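Local coordinates for RNA-binding protein (Porphyromonas gingivalis W83, PDB 7JLY) that probably binds RNA through a single RNA recognition motif domain and is also associated with calcium binding, at residues 67-71 with 72-76. Residues are numbered along the deposited sequence; the frame is centred on the assembly and turned at random.
Sequences QEFQG and RKLIV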
loop_
_atom_site.group_PDB
_atom_site.type_symbol
_atom_site.label_atom_id
_atom_site.label_comp_id
_atom_site.label_asym_id
_atom_site.label_seq_id
_atom_site.Cartn_x
_atom_site.Cartn_y
_atom_site.Cartn_z
ATOM N N GLN A 67 -2.448 -12.185 -3.393
ATOM C CA GLN A 67 -1.093 -12.697 -3.235
ATOM C C GLN A 67 -0.622 -12.548 -1.787
ATOM O O GLN A 67 -1.033 -11.640 -1.083
ATOM C CB GLN A 67 -0.120 -11.979 -4.172
ATOM C CG GLN A 67 -0.292 -12.331 -5.646
ATOM C CD GLN A 67 0.929 -11.950 -6.453
ATOM O OE1 GLN A 67 2.058 -12.258 -6.069
ATOM N NE2 GLN A 67 0.716 -11.256 -7.557
ATOM N N GLU A 68 0.234 -13.455 -1.340
ATOM C CA GLU A 68 0.868 -13.294 -0.047
ATOM C C GLU A 68 2.107 -12.431 -0.189
ATOM O O GLU A 68 2.811 -12.502 -1.197
ATOM C CB GLU A 68 1.225 -14.660 0.545
ATOM C CG GLU A 68 0.007 -15.438 0.974
ATOM C CD GLU A 68 0.312 -16.878 1.307
ATOM O OE1 GLU A 68 1.468 -17.313 1.119
ATOM O OE2 GLU A 68 -0.619 -17.573 1.753
ATOM N N PHE A 69 2.355 -11.611 0.827
ATOM C CA PHE A 69 3.488 -10.706 0.880
ATOM C C PHE A 69 4.046 -10.790 2.305
ATOM O O PHE A 69 3.308 -10.573 3.269
ATOM C CB PHE A 69 3.040 -9.279 0.515
ATOM C CG PHE A 69 4.138 -8.252 0.549
ATOM C CD1 PHE A 69 5.197 -8.312 -0.346
ATOM C CD2 PHE A 69 4.080 -7.191 1.442
ATOM C CE1 PHE A 69 6.197 -7.354 -0.333
ATOM C CE2 PHE A 69 5.084 -6.227 1.464
ATOM C CZ PHE A 69 6.142 -6.310 0.580
ATOM N N GLN A 70 5.329 -11.127 2.433
ATOM C CA GLN A 70 5.958 -11.338 3.741
ATOM C C GLN A 70 5.053 -12.180 4.657
ATOM O O GLN A 70 4.812 -11.835 5.822
ATOM C CB GLN A 70 6.318 -9.984 4.385
ATOM C CG GLN A 70 7.357 -9.195 3.555
ATOM C CD GLN A 70 7.932 -7.980 4.277
ATOM O OE1 GLN A 70 7.928 -7.904 5.509
ATOM N NE2 GLN A 70 8.436 -7.020 3.506
ATOM N N GLY A 71 4.533 -13.270 4.096
ATOM C CA GLY A 71 3.803 -14.268 4.861
ATOM C C GLY A 71 2.329 -14.010 5.109
ATOM O O GLY A 71 1.669 -14.814 5.769
ATOM N N ARG A 72 1.788 -12.912 4.586
ATOM C CA ARG A 72 0.363 -12.643 4.808
ATOM C C ARG A 72 -0.362 -12.241 3.521
ATOM O O ARG A 72 0.176 -11.515 2.694
ATOM C CB ARG A 72 0.161 -11.553 5.864
ATOM C CG ARG A 72 0.714 -11.896 7.244
ATOM C CD ARG A 72 0.155 -10.983 8.325
ATOM N NE ARG A 72 -1.296 -11.114 8.447
ATOM C CZ ARG A 72 -1.909 -12.046 9.173
ATOM N NH1 ARG A 72 -1.197 -12.925 9.871
ATOM N NH2 ARG A 72 -3.236 -12.095 9.207
ATOM N N LYS A 73 -1.592 -12.713 3.373
ATOM C CA LYS A 73 -2.382 -12.396 2.193
ATOM C C LYS A 73 -2.695 -10.898 2.127
ATOM O O LYS A 73 -3.309 -10.341 3.038
ATOM C CB LYS A 73 -3.678 -13.214 2.190
ATOM C CG LYS A 73 -4.544 -12.970 0.962
ATOM C CD LYS A 73 -5.574 -14.077 0.772
ATOM C CE LYS A 73 -6.608 -14.068 1.880
ATOM N NZ LYS A 73 -7.638 -15.126 1.629
ATOM N N LEU A 74 -2.247 -10.238 1.062
ATOM C CA LEU A 74 -2.492 -8.808 0.914
ATOM C C LEU A 74 -3.961 -8.431 0.877
ATOM O O LEU A 74 -4.798 -9.136 0.291
ATOM C CB LEU A 74 -1.839 -8.283 -0.369
ATOM C CG LEU A 74 -0.323 -8.153 -0.376
ATOM C CD1 LEU A 74 0.160 -7.995 -1.807
ATOM C CD2 LEU A 74 0.106 -6.953 0.457
ATOM N N ILE A 75 -4.267 -7.304 1.509
ATOM C CA ILE A 75 -5.441 -6.523 1.162
ATOM C C ILE A 75 -4.926 -5.425 0.254
ATOM O O ILE A 75 -4.071 -4.656 0.679
ATOM C CB ILE A 75 -6.117 -5.878 2.378
ATOM C CG1 ILE A 75 -6.601 -6.935 3.380
ATOM C CG2 ILE A 75 -7.253 -4.969 1.910
ATOM C CD1 ILE A 75 -7.194 -6.325 4.679
ATOM N N VAL A 76 -5.393 -5.365 -0.989
ATOM C CA VAL A 76 -4.977 -4.296 -1.906
ATOM C C VAL A 76 -6.190 -3.830 -2.698
ATOM O O VAL A 76 -6.778 -4.596 -3.469
ATOM C CB VAL A 76 -3.860 -4.738 -2.894
ATOM C CG1 VAL A 76 -3.397 -3.553 -3.715
ATOM C CG2 VAL A 76 -2.685 -5.323 -2.164
#
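Phe69 and Arg72 face each other as the hydrogen-bonded pair closing a beta hairpin with a two-residue loop, whose second arm opens the last strand (72-78) of an RNA recognition motif fold. It illustrates how a tight hairpin pairs part of its backbone internally and leaves other carbonyls to neighbouring side chains. Phe69 N donates to Arg72 O at 2.9 Å, and Arg72 N returns a bond to Phe69 O at 3.1 Å. Gln70 and Gly71, both with positive phi, are the central residues of a type I' turn from Phe69 to Arg72. A third bond, from Leu74 N to Gln67 O at 2.8 Å, is almost straight (171°). Arg72 O has a further, weaker partner in the CA-H of Glu68, whose CA lies 3.3 Å away.

The polar ends of Gln67 and Arg72 find their partners outside the hairpin: Gln67 NE2 bonds to Glu63 O in the preceding helix, and Arg72 NH2 to Asn9 OD1. Gln70 O is taken by Asn11 ND2, and Lys73 O by Asn9 ND2, tying the hairpin to the loop after strand 3-8.

Phe69 sends its ring toward helix 16-23, where it touches Leu22, with CG anti to the backbone N (chi1 180°). Buried Leu74 packs against the root of that side chain, and its branch point CG sits 3.7 Å from Phe69 CB and 3.6 Å from Gln67 O.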